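Local atomic coordinates of malate Synthase (PDB entry 3OYZ), a protein that catalyses the magnesium-dependent Claisen condensation of acetyl-CoA with glyoxylate and the hydrolysis that yields malate and CoA in the glyoxylate cycle. Residues A28-R38 and E68-P78; W87-R95 and D129-F137. All coordinates share one frame; numbering follows the deposited sequence.

Contact 1 (A28-R38 and E68-P78); sequences AKMLRRAAGLR and EVISEQGAEFP. With ACO (acetyl coenzyme *a), chain B.
Ala28, at the N-cap of helix 29-36, sets its CB against CG2 of Val69, 3.9 Å away, and one turn on Leu31 meets the same methyl with its CB. Arg32 is a knob among Glu68, Val69, Glu72 and Gln73. Extended from CG to NE, its chain carries the guanidinium past Val69 CG2, which lies over one face, to two carboxylates: Arg32 NH2 gives Glu68 OE2 a 2.8 Å salt-bridge hydrogen bond from above the carboxylate plane, and Arg32 NH1 makes a second salt bridge, 3.2 Å from Glu72 OE1. A water joins NH1, Glu72 OE1 and Gln73 OE1, while NE pairs with Asp26. On the far side of the helix, Arg33 NH1 sits 2.8 Å from O7A of the acetyl-CoA 3'-phosphate, and Ala34 CB touches the adenine. Ala35 CB packs on Val69 CG1 and Gln73, and Ala35 O faces the Phe77 ring edge, 3.4 Å from CD1. Arg38, bent at chi2 (-81°), folds back to bond Ala35 O through NH1 (3.1 Å), with Glu76 O over one guanidinium face. Helix 29-36 and the 68-73 end of helix 59-73 run side by side, their axes 29° apart, outside the parallel barrel strands; Leu31, Ala34 and Ala35 rest on Trp46 of strand 45-49.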
loop_
_atom_site.group_PDB
_atom_site.type_symbol
_atom_site.label_atom_id
_atom_site.label_comp_id
_atom_site.label_asym_id
_atom_site.label_seq_id
_atom_site.Cartn_x
_atom_site.Cartn_y
_atom_site.Cartn_z
ATOM N N ALA A 28 -6.031 -22.661 -34.944
ATOM C CA ALA A 28 -6.670 -23.010 -33.680
ATOM C C ALA A 28 -6.017 -24.072 -32.806
ATOM O O ALA A 28 -6.614 -24.521 -31.826
ATOM C CB ALA A 28 -8.096 -23.393 -33.921
ATOM N N LYS A 29 -4.804 -24.487 -33.149
ATOM C CA LYS A 29 -4.215 -25.683 -32.562
ATOM C C LYS A 29 -4.067 -25.492 -31.043
ATOM O O LYS A 29 -4.524 -26.310 -30.250
ATOM C CB LYS A 29 -2.841 -25.983 -33.189
ATOM C CG LYS A 29 -2.214 -27.274 -32.585
ATOM C CD LYS A 29 -0.678 -27.302 -32.566
ATOM C CE LYS A 29 -0.080 -26.884 -33.923
ATOM N NZ LYS A 29 1.325 -26.385 -33.824
ATOM N N MET A 30 -3.507 -24.361 -30.622
ATOM C CA MET A 30 -3.466 -24.109 -29.169
ATOM C C MET A 30 -4.801 -24.116 -28.443
ATOM O O MET A 30 -4.855 -24.644 -27.347
ATOM C CB MET A 30 -2.657 -22.866 -28.844
ATOM C CG MET A 30 -1.337 -22.883 -29.565
ATOM S SD MET A 30 -0.168 -22.040 -28.494
ATOM C CE MET A 30 0.520 -20.942 -29.694
ATOM N N LEU A 31 -5.884 -23.626 -29.029
ATOM C CA LEU A 31 -7.177 -23.753 -28.382
ATOM C C LEU A 31 -7.757 -25.156 -28.309
ATOM O O LEU A 31 -8.425 -25.536 -27.309
ATOM C CB LEU A 31 -8.191 -22.854 -29.100
ATOM C CG LEU A 31 -7.982 -21.350 -29.274
ATOM C CD1 LEU A 31 -9.130 -20.770 -30.054
ATOM C CD2 LEU A 31 -7.772 -20.633 -27.911
ATOM N N ARG A 32 -7.584 -25.918 -29.400
ATOM C CA ARG A 32 -8.118 -27.299 -29.452
ATOM C C ARG A 32 -7.443 -28.121 -28.388
ATOM O O ARG A 32 -8.080 -28.869 -27.691
ATOM C CB ARG A 32 -7.944 -27.954 -30.839
ATOM C CG ARG A 32 -8.536 -27.132 -31.973
ATOM C CD ARG A 32 -8.972 -28.000 -33.177
ATOM N NE ARG A 32 -8.947 -27.197 -34.387
ATOM C CZ ARG A 32 -10.041 -26.669 -34.901
ATOM N NH1 ARG A 32 -11.230 -26.974 -34.408
ATOM N NH2 ARG A 32 -9.918 -25.943 -35.983
ATOM N N ARG A 33 -6.145 -27.935 -28.212
ATOM C CA ARG A 33 -5.436 -28.689 -27.183
ATOM C C ARG A 33 -5.840 -28.257 -25.773
ATOM O O ARG A 33 -6.144 -29.098 -24.920
ATOM C CB ARG A 33 -3.939 -28.469 -27.426
ATOM C CG ARG A 33 -3.094 -28.883 -26.240
ATOM C CD ARG A 33 -1.598 -28.574 -26.292
ATOM N NE ARG A 33 -0.872 -29.519 -25.440
ATOM C CZ ARG A 33 -0.300 -30.638 -25.886
ATOM N NH1 ARG A 33 -0.357 -30.972 -27.174
ATOM N NH2 ARG A 33 0.356 -31.425 -25.046
ATOM N N ALA A 34 -5.903 -26.944 -25.511
ATOM C CA ALA A 34 -6.220 -26.451 -24.158
ATOM C C ALA A 34 -7.635 -26.864 -23.835
ATOM O O ALA A 34 -7.945 -27.245 -22.712
ATOM C CB ALA A 34 -6.048 -24.904 -24.103
ATOM N N ALA A 35 -8.490 -26.906 -24.856
ATOM C CA ALA A 35 -9.848 -27.382 -24.616
ATOM C C ALA A 35 -10.003 -28.830 -24.226
ATOM O O ALA A 35 -11.063 -29.161 -23.692
ATOM C CB ALA A 35 -10.745 -27.110 -25.776
ATOM N N GLY A 36 -8.977 -29.661 -24.480
ATOM C CA GLY A 36 -9.024 -31.089 -24.083
ATOM C C GLY A 36 -8.411 -31.406 -22.733
ATOM O O GLY A 36 -8.585 -32.510 -22.190
ATOM N N LEU A 37 -7.794 -30.402 -22.096
ATOM C CA LEU A 37 -7.196 -30.604 -20.772
ATOM C C LEU A 37 -8.212 -31.025 -19.721
ATOM O O LEU A 37 -9.338 -30.541 -19.775
ATOM C CB LEU A 37 -6.475 -29.315 -20.369
ATOM C CG LEU A 37 -5.252 -28.870 -21.164
ATOM C CD1 LEU A 37 -4.745 -27.489 -20.689
ATOM C CD2 LEU A 37 -4.110 -29.907 -21.036
ATOM N N ARG A 38 -7.840 -31.828 -18.715
ATOM C CA ARG A 38 -8.749 -32.389 -17.702
ATOM C C ARG A 38 -8.043 -32.595 -16.368
ATOM O O ARG A 38 -6.829 -32.683 -16.319
ATOM C CB ARG A 38 -9.296 -33.775 -18.122
ATOM C CG ARG A 38 -10.113 -33.789 -19.422
ATOM C CD ARG A 38 -11.609 -33.335 -19.279
ATOM N NE ARG A 38 -12.292 -33.269 -20.586
ATOM C CZ ARG A 38 -12.153 -32.366 -21.558
ATOM N NH1 ARG A 38 -11.452 -31.241 -21.422
ATOM N NH2 ARG A 38 -12.833 -32.524 -22.692
ATOM N N GLU A 68 -15.546 -21.517 -33.340
ATOM C CA GLU A 68 -15.398 -22.913 -33.841
ATOM C C GLU A 68 -14.988 -23.913 -32.760
ATOM O O GLU A 68 -15.697 -24.918 -32.556
ATOM C CB GLU A 68 -14.367 -22.872 -34.970
ATOM C CG GLU A 68 -14.337 -24.061 -35.944
ATOM C CD GLU A 68 -13.002 -24.172 -36.670
ATOM O OE1 GLU A 68 -12.412 -23.189 -37.171
ATOM O OE2 GLU A 68 -12.499 -25.308 -36.744
ATOM N N VAL A 69 -13.894 -23.633 -32.035
ATOM C CA VAL A 69 -13.488 -24.530 -30.957
ATOM C C VAL A 69 -14.473 -24.681 -29.819
ATOM O O VAL A 69 -14.742 -25.805 -29.349
ATOM C CB VAL A 69 -12.119 -24.197 -30.379
ATOM C CG1 VAL A 69 -11.842 -25.107 -29.181
ATOM C CG2 VAL A 69 -11.052 -24.216 -31.495
ATOM N N ILE A 70 -15.052 -23.572 -29.341
ATOM C CA ILE A 70 -15.940 -23.710 -28.191
ATOM C C ILE A 70 -17.250 -24.391 -28.610
ATOM O O ILE A 70 -17.920 -25.087 -27.822
ATOM C CB ILE A 70 -16.280 -22.266 -27.560
ATOM C CG1 ILE A 70 -14.999 -21.663 -26.991
ATOM C CG2 ILE A 70 -17.326 -22.421 -26.489
ATOM C CD1 ILE A 70 -15.201 -20.356 -26.191
ATOM N N SER A 71 -17.661 -24.063 -29.820
ATOM C CA SER A 71 -18.753 -24.803 -30.485
ATOM C C SER A 71 -18.609 -26.349 -30.345
ATOM O O SER A 71 -19.435 -27.058 -29.739
ATOM C CB SER A 71 -18.689 -24.438 -31.980
ATOM O OG SER A 71 -20.012 -24.487 -32.469
ATOM N N GLU A 72 -17.469 -26.821 -30.810
ATOM C CA GLU A 72 -17.169 -28.275 -30.921
ATOM C C GLU A 72 -16.771 -28.947 -29.614
ATOM O O GLU A 72 -17.167 -30.102 -29.360
ATOM C CB GLU A 72 -16.112 -28.483 -31.999
ATOM C CG GLU A 72 -16.608 -28.010 -33.363
ATOM C CD GLU A 72 -15.526 -27.852 -34.427
ATOM O OE1 GLU A 72 -14.325 -27.893 -34.114
ATOM O OE2 GLU A 72 -15.841 -27.653 -35.627
ATOM N N GLN A 73 -16.078 -28.204 -28.741
ATOM C CA GLN A 73 -15.512 -28.773 -27.509
ATOM C C GLN A 73 -15.918 -28.205 -26.167
ATOM O O GLN A 73 -15.568 -28.763 -25.119
ATOM C CB GLN A 73 -13.993 -28.664 -27.545
ATOM C CG GLN A 73 -13.458 -29.368 -28.751
ATOM C CD GLN A 73 -11.971 -29.545 -28.750
ATOM O OE1 GLN A 73 -11.351 -29.011 -29.629
ATOM N NE2 GLN A 73 -11.394 -30.270 -27.788
ATOM N N GLY A 74 -16.617 -27.073 -26.178
ATOM C CA GLY A 74 -16.818 -26.382 -24.924
ATOM C C GLY A 74 -17.764 -27.151 -24.051
ATOM O O GLY A 74 -17.686 -27.040 -22.835
ATOM N N ALA A 75 -18.629 -27.979 -24.633
ATOM C CA ALA A 75 -19.587 -28.710 -23.803
ATOM C C ALA A 75 -19.006 -29.511 -22.650
ATOM O O ALA A 75 -19.627 -29.562 -21.576
ATOM C CB ALA A 75 -20.534 -29.574 -24.633
ATOM N N GLU A 76 -17.840 -30.128 -22.828
ATOM C CA GLU A 76 -17.311 -30.930 -21.695
ATOM C C GLU A 76 -16.034 -30.309 -21.145
ATOM O O GLU A 76 -15.301 -31.029 -20.471
ATOM C CB GLU A 76 -16.963 -32.417 -21.969
ATOM C CG GLU A 76 -18.115 -33.416 -22.207
ATOM C CD GLU A 76 -18.465 -33.392 -23.667
ATOM O OE1 GLU A 76 -17.599 -32.869 -24.428
ATOM O OE2 GLU A 76 -19.601 -33.776 -24.027
ATOM N N PHE A 77 -15.713 -29.055 -21.492
ATOM C CA PHE A 77 -14.538 -28.450 -20.847
ATOM C C PHE A 77 -14.868 -28.396 -19.362
ATOM O O PHE A 77 -15.979 -27.978 -19.014
ATOM C CB PHE A 77 -14.282 -27.054 -21.389
ATOM C CG PHE A 77 -13.047 -26.461 -20.824
ATOM C CD1 PHE A 77 -11.808 -26.969 -21.199
ATOM C CD2 PHE A 77 -13.121 -25.441 -19.876
ATOM C CE1 PHE A 77 -10.635 -26.492 -20.654
ATOM C CE2 PHE A 77 -11.945 -24.966 -19.315
ATOM C CZ PHE A 77 -10.713 -25.486 -19.674
ATOM N N PRO A 78 -13.990 -28.875 -18.458
ATOM C CA PRO A 78 -14.601 -28.897 -17.129
ATOM C C PRO A 78 -14.524 -27.572 -16.309
ATOM O O PRO A 78 -15.171 -27.541 -15.273
ATOM C CB PRO A 78 -13.722 -29.882 -16.348
ATOM C CG PRO A 78 -12.380 -29.666 -16.931
ATOM C CD PRO A 78 -12.615 -29.409 -18.437
HETATM N N1A ACO B . -2.379 -22.718 -24.517
HETATM C C2A ACO B . -2.500 -23.900 -25.151
HETATM N N3A ACO B . -1.435 -24.702 -25.327
HETATM C C4A ACO B . -0.185 -24.376 -24.908
HETATM C C5A ACO B . -0.023 -23.085 -24.206
HETATM C C6A ACO B . -1.209 -22.220 -24.055
HETATM N N6A ACO B . -1.006 -21.021 -23.448
HETATM N N7A ACO B . 1.270 -22.958 -23.883
HETATM C C8A ACO B . 1.900 -24.060 -24.354
HETATM N N9A ACO B . 1.037 -24.919 -24.912
HETATM C C1B ACO B . 1.439 -26.241 -25.494
HETATM C C2B ACO B . 2.779 -26.052 -26.193
HETATM O O2B ACO B . 2.543 -25.589 -27.522
HETATM C C3B ACO B . 3.402 -27.431 -26.113
HETATM O O3B ACO B . 2.713 -28.146 -27.143
HETATM P P3B ACO B . 3.258 -29.487 -27.929
HETATM O O7A ACO B . 2.419 -30.533 -27.212
HETATM O O8A ACO B . 4.740 -29.419 -27.622
HETATM O O9A ACO B . 2.963 -29.288 -29.399
HETATM C C4B ACO B . 2.936 -27.912 -24.748
HETATM O O4B ACO B . 1.687 -27.251 -24.499
HETATM C C5B ACO B . 3.904 -27.502 -23.644
HETATM O O5B ACO B . 4.373 -26.192 -23.968
HETATM P P1A ACO B . 5.622 -25.519 -23.219
HETATM O O1A ACO B . 6.943 -26.160 -23.500
HETATM O O2A ACO B . 5.229 -25.536 -21.771
HETATM O O3A ACO B . 5.770 -23.988 -23.666
HETATM P P2A ACO B . 6.351 -23.566 -25.099
HETATM O O4A ACO B . 5.616 -24.552 -25.948
HETATM O O5A ACO B . 7.826 -23.275 -24.917
HETATM O O6A ACO B . 5.764 -22.083 -25.420
HETATM C CBP ACO B . 4.810 -19.873 -24.911
HETATM C CCP ACO B . 5.830 -20.955 -24.534
HETATM C CDP ACO B . 5.052 -19.369 -26.333
HETATM C CEP ACO B . 5.042 -18.701 -23.966
HETATM C CAP ACO B . 3.364 -20.379 -24.860
HETATM O OAP ACO B . 3.270 -21.062 -23.617
HETATM C C9P ACO B . 2.316 -19.284 -24.881
HETATM O O9P ACO B . 2.104 -18.655 -25.923
HETATM N N8P ACO B . 1.687 -19.038 -23.720
HETATM C C7P ACO B . 0.657 -18.007 -23.673
HETATM C C6P ACO B . 1.215 -16.577 -23.725
HETATM C C5P ACO B . 0.039 -15.679 -23.388
HETATM O O5P ACO B . -1.057 -16.177 -23.138
HETATM N N4P ACO B . 0.308 -14.376 -23.334
HETATM C C3P ACO B . -0.658 -13.348 -22.988
HETATM C C2P ACO B . -1.072 -13.427 -21.516
HETATM S S1P ACO B . 0.159 -12.384 -20.790
HETATM C C ACO B . -0.262 -10.769 -21.015
HETATM O O ACO B . -1.087 -10.397 -21.827
HETATM C CH3 ACO B . 0.482 -9.764 -20.191
HETATM O O HOH W 1 -12.119 -28.226 -32.099
HETATM O O HOH W 2 -13.520 -30.266 -24.179
#

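Contact 2 (W87-R95 and D129-F137)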
loop_
_atom_site.group_PDB
_atom_site.type_symbol
_atom_site.label_atom_id
_atom_site.label_comp_id
_atom_site.label_asym_id
_atom_site.label_seq_id
_atom_site.Cartn_x
_atom_site.Cartn_y
_atom_site.Cartn_z
ATOM N N TRP A 87 -9.759 -4.272 -25.875
ATOM C CA TRP A 87 -10.388 -3.064 -25.276
ATOM C C TRP A 87 -9.302 -2.059 -24.959
ATOM O O TRP A 87 -8.132 -2.380 -24.724
ATOM C CB TRP A 87 -11.152 -3.434 -23.987
ATOM C CG TRP A 87 -11.917 -2.308 -23.314
ATOM C CD1 TRP A 87 -11.440 -1.422 -22.348
ATOM C CD2 TRP A 87 -13.288 -1.954 -23.562
ATOM N NE1 TRP A 87 -12.467 -0.557 -21.994
ATOM C CE2 TRP A 87 -13.602 -0.880 -22.688
ATOM C CE3 TRP A 87 -14.284 -2.476 -24.401
ATOM C CZ2 TRP A 87 -14.864 -0.294 -22.654
ATOM C CZ3 TRP A 87 -15.561 -1.906 -24.378
ATOM C CH2 TRP A 87 -15.781 -0.743 -23.587
ATOM N N HIS A 88 -9.637 -0.773 -24.948
ATOM C CA HIS A 88 -8.657 0.082 -24.307
ATOM C C HIS A 88 -9.415 1.359 -23.917
ATOM O O HIS A 88 -10.146 1.950 -24.710
ATOM C CB HIS A 88 -7.476 0.466 -25.232
ATOM C CG HIS A 88 -6.271 0.967 -24.506
ATOM N ND1 HIS A 88 -6.242 2.208 -23.890
ATOM C CD2 HIS A 88 -5.029 0.426 -24.351
ATOM C CE1 HIS A 88 -5.038 2.399 -23.370
ATOM N NE2 HIS A 88 -4.282 1.353 -23.658
ATOM N N ARG A 89 -9.160 1.809 -22.699
ATOM C CA ARG A 89 -9.730 3.048 -22.169
ATOM C C ARG A 89 -9.476 4.292 -23.052
ATOM O O ARG A 89 -10.290 5.236 -22.977
ATOM C CB ARG A 89 -9.155 3.308 -20.739
ATOM C CG ARG A 89 -7.636 3.625 -20.634
ATOM C CD ARG A 89 -7.046 3.464 -19.199
ATOM N NE ARG A 89 -5.591 3.479 -19.227
ATOM C CZ ARG A 89 -4.874 2.395 -19.520
ATOM N NH1 ARG A 89 -5.469 1.201 -19.722
ATOM N NH2 ARG A 89 -3.568 2.487 -19.544
ATOM N N ASP A 90 -8.351 4.354 -23.772
ATOM C CA ASP A 90 -8.018 5.511 -24.581
ATOM C C ASP A 90 -8.241 5.282 -26.097
ATOM O O ASP A 90 -7.939 6.175 -26.876
ATOM C CB ASP A 90 -6.549 5.916 -24.397
ATOM C CG ASP A 90 -6.205 6.252 -22.932
ATOM O OD1 ASP A 90 -7.009 6.930 -22.276
ATOM O OD2 ASP A 90 -5.115 5.906 -22.452
ATOM N N SER A 91 -8.836 4.171 -26.511
ATOM C CA SER A 91 -9.084 3.937 -27.954
ATOM C C SER A 91 -10.508 3.529 -28.270
ATOM O O SER A 91 -10.932 2.366 -28.117
ATOM C CB SER A 91 -8.113 2.824 -28.402
ATOM O OG SER A 91 -8.396 2.520 -29.754
ATOM N N PRO A 92 -11.306 4.466 -28.762
ATOM C CA PRO A 92 -12.681 4.097 -29.114
ATOM C C PRO A 92 -12.784 2.995 -30.191
ATOM O O PRO A 92 -13.739 2.194 -30.131
ATOM C CB PRO A 92 -13.248 5.401 -29.703
ATOM C CG PRO A 92 -12.385 6.489 -29.048
ATOM C CD PRO A 92 -11.035 5.890 -28.982
ATOM N N GLU A 93 -11.783 2.930 -31.076
ATOM C CA GLU A 93 -11.767 1.935 -32.212
ATOM C C GLU A 93 -11.570 0.569 -31.610
ATOM O O GLU A 93 -12.275 -0.374 -31.989
ATOM C CB GLU A 93 -10.541 2.137 -33.153
ATOM C CG GLU A 93 -10.665 3.417 -33.964
ATOM C CD GLU A 93 -10.071 4.668 -33.275
ATOM O OE1 GLU A 93 -9.811 4.693 -32.015
ATOM O OE2 GLU A 93 -9.860 5.614 -34.084
ATOM N N THR A 94 -10.673 0.474 -30.629
ATOM C CA THR A 94 -10.453 -0.796 -29.938
ATOM C C THR A 94 -11.649 -1.243 -29.131
ATOM O O THR A 94 -11.997 -2.435 -29.174
ATOM C CB THR A 94 -9.217 -0.759 -29.068
ATOM O OG1 THR A 94 -8.125 -0.201 -29.803
ATOM C CG2 THR A 94 -8.804 -2.090 -28.422
ATOM N N ARG A 95 -12.341 -0.324 -28.438
ATOM C CA ARG A 95 -13.553 -0.716 -27.708
ATOM C C ARG A 95 -14.557 -1.291 -28.697
ATOM O O ARG A 95 -15.294 -2.230 -28.418
ATOM C CB ARG A 95 -14.182 0.569 -27.050
ATOM C CG ARG A 95 -13.217 0.978 -25.890
ATOM C CD ARG A 95 -13.875 2.001 -24.930
ATOM N NE ARG A 95 -14.114 3.300 -25.546
ATOM C CZ ARG A 95 -13.295 4.351 -25.552
ATOM N NH1 ARG A 95 -12.040 4.264 -25.094
ATOM N NH2 ARG A 95 -13.745 5.506 -26.051
ATOM N N ASP A 129 -15.225 4.216 -17.642
ATOM C CA ASP A 129 -14.802 3.295 -18.756
ATOM C C ASP A 129 -15.322 1.869 -18.470
ATOM O O ASP A 129 -15.736 1.144 -19.397
ATOM C CB ASP A 129 -13.276 3.182 -18.824
ATOM C CG ASP A 129 -12.785 2.290 -20.012
ATOM O OD1 ASP A 129 -13.196 2.569 -21.180
ATOM O OD2 ASP A 129 -12.114 1.262 -19.727
ATOM N N TRP A 130 -15.315 1.413 -17.215
ATOM C CA TRP A 130 -15.953 0.107 -16.928
ATOM C C TRP A 130 -17.435 0.099 -17.238
ATOM O O TRP A 130 -17.984 -0.925 -17.685
ATOM C CB TRP A 130 -15.814 -0.375 -15.445
ATOM C CG TRP A 130 -14.405 -0.449 -14.895
ATOM C CD1 TRP A 130 -13.314 0.314 -15.207
ATOM C CD2 TRP A 130 -14.014 -1.254 -13.770
ATOM N NE1 TRP A 130 -12.262 0.018 -14.377
ATOM C CE2 TRP A 130 -12.680 -0.909 -13.447
ATOM C CE3 TRP A 130 -14.706 -2.180 -12.980
ATOM C CZ2 TRP A 130 -11.957 -1.522 -12.408
ATOM C CZ3 TRP A 130 -13.992 -2.788 -11.896
ATOM C CH2 TRP A 130 -12.630 -2.472 -11.657
ATOM N N LYS A 131 -18.133 1.218 -17.054
ATOM C CA LYS A 131 -19.565 1.247 -17.342
ATOM C C LYS A 131 -19.659 1.136 -18.886
ATOM O O LYS A 131 -20.678 0.695 -19.389
ATOM C CB LYS A 131 -20.132 2.617 -16.925
ATOM C CG LYS A 131 -20.156 2.677 -15.361
ATOM C CD LYS A 131 -20.691 4.070 -14.867
ATOM C CE LYS A 131 -20.561 4.128 -13.307
ATOM N NZ LYS A 131 -20.671 5.601 -12.995
ATOM N N LYS A 132 -18.718 1.670 -19.646
ATOM C CA LYS A 132 -18.880 1.541 -21.162
ATOM C C LYS A 132 -18.811 0.042 -21.562
ATOM O O LYS A 132 -19.570 -0.385 -22.413
ATOM C CB LYS A 132 -17.694 2.211 -21.862
ATOM C CG LYS A 132 -17.771 3.756 -21.714
ATOM C CD LYS A 132 -16.480 4.397 -22.221
ATOM C CE LYS A 132 -16.603 5.932 -21.993
ATOM N NZ LYS A 132 -15.339 6.622 -22.462
ATOM N N ALA A 133 -17.930 -0.749 -20.952
ATOM C CA ALA A 133 -17.853 -2.159 -21.333
ATOM C C ALA A 133 -19.171 -2.797 -20.859
ATOM O O ALA A 133 -19.838 -3.541 -21.624
ATOM C CB ALA A 133 -16.621 -2.829 -20.687
ATOM N N ASP A 134 -19.572 -2.562 -19.603
ATOM C CA ASP A 134 -20.852 -3.042 -19.131
ATOM C C ASP A 134 -22.031 -2.804 -20.064
ATOM O O ASP A 134 -22.913 -3.689 -20.269
ATOM C CB ASP A 134 -21.206 -2.489 -17.737
ATOM C CG ASP A 134 -22.602 -2.855 -17.326
ATOM O OD1 ASP A 134 -22.828 -4.046 -17.031
ATOM O OD2 ASP A 134 -23.519 -2.007 -17.236
ATOM N N GLU A 135 -22.074 -1.611 -20.629
ATOM C CA GLU A 135 -23.171 -1.327 -21.548
ATOM C C GLU A 135 -23.084 -2.242 -22.817
ATOM O O GLU A 135 -24.113 -2.691 -23.253
ATOM C CB GLU A 135 -23.145 0.126 -21.939
ATOM C CG GLU A 135 -24.169 0.486 -23.013
ATOM C CD GLU A 135 -25.619 0.216 -22.613
ATOM O OE1 GLU A 135 -26.008 -0.050 -21.462
ATOM O OE2 GLU A 135 -26.439 0.388 -23.529
ATOM N N PHE A 136 -21.908 -2.460 -23.366
ATOM C CA PHE A 136 -21.756 -3.443 -24.456
ATOM C C PHE A 136 -22.177 -4.852 -24.084
ATOM O O PHE A 136 -22.828 -5.527 -24.885
ATOM C CB PHE A 136 -20.340 -3.407 -24.998
ATOM C CG PHE A 136 -20.048 -2.156 -25.751
ATOM C CD1 PHE A 136 -20.923 -1.728 -26.748
ATOM C CD2 PHE A 136 -18.862 -1.456 -25.557
ATOM C CE1 PHE A 136 -20.603 -0.605 -27.535
ATOM C CE2 PHE A 136 -18.544 -0.311 -26.328
ATOM C CZ PHE A 136 -19.433 0.109 -27.298
ATOM N N PHE A 137 -21.884 -5.313 -22.869
ATOM C CA PHE A 137 -22.350 -6.620 -22.437
ATOM C C PHE A 137 -23.878 -6.633 -22.463
ATOM O O PHE A 137 -24.518 -7.629 -22.922
ATOM C CB PHE A 137 -21.916 -6.982 -20.986
ATOM C CG PHE A 137 -20.552 -7.525 -20.838
ATOM C CD1 PHE A 137 -20.361 -8.894 -20.592
ATOM C CD2 PHE A 137 -19.441 -6.693 -20.974
ATOM C CE1 PHE A 137 -19.080 -9.373 -20.476
ATOM C CE2 PHE A 137 -18.168 -7.147 -20.863
ATOM C CZ PHE A 137 -17.970 -8.519 -20.584
HETATM O O HOH W 3 -12.870 5.114 -21.933
#
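Trp87 and Asp129 make the one direct hydrogen bond between these segments: Trp87 NE1 gives its proton to Asp129 OD2 at 2.9 Å, nearly straight at 165°, on the syn side of the carboxylate and close to the indole plane. OD2 also accepts from Gly125 N. The other oxygen, OD1, takes a water that reaches Arg89 O and Lys132 NZ as well, so the second link is indirect. Packing centres on the indole, swung across to helix 127-143 with its CG anti to the backbone N (chi1 -176°). Ala133 CB makes a CH-pi contact over one face, 3.8 Å from the centroid of the six-membered ring of Trp87, and Arg95 CG covers the opposite face. At the rim, Trp87 CZ3 meets Phe136 CD2 at 3.5 Å, edge against edge with the planes 76° apart. With an alanine in place of Trp87, Asp129 OD2 would probably lose this donor and a gap would open between Ala133 and Arg95. Among the charges, Arg95 NH1 bonds His88 O (3.0 Å), while Arg95 NH2 lies 4.1 Å from Lys132 NZ; Asp129 OD1, near both and joined to Lys132 by the water, probably eases that repulsion. Arg89 turns its own guanidinium to Glu123, toward the magnesium site. The loop carrying Trp87 and the first turn of helix 92-105 lie against helix 127-143, with Ile121 of strand 118-121 touching both Trp87 and Ala133.

Overall arrangement
Both contacts join elements on the outside of the same TIM barrel, but at separate places: their centres are 28 Å apart, and contact 1 closes in sequence before contact 2 opens. They share no helix. Each is partly buried; contact 1 has Val69 and alanines inside with its ion pairs on the more exposed side, whereas contact 2 buries a carboxylate, Asp129, beside its indole. In contact 1 an arginine-glutamate network ties two neighbouring helices, and the opposite side of the first helix meets the nucleotide end of acetyl-CoA. Contact 2 buries less surface, 343 against 580 Å², and depends on one tryptophan, sandwiched and hydrogen-bonded; its Arg89 side chain comes within about 8 Å of the magnesium ion, near the reacting end of the substrates.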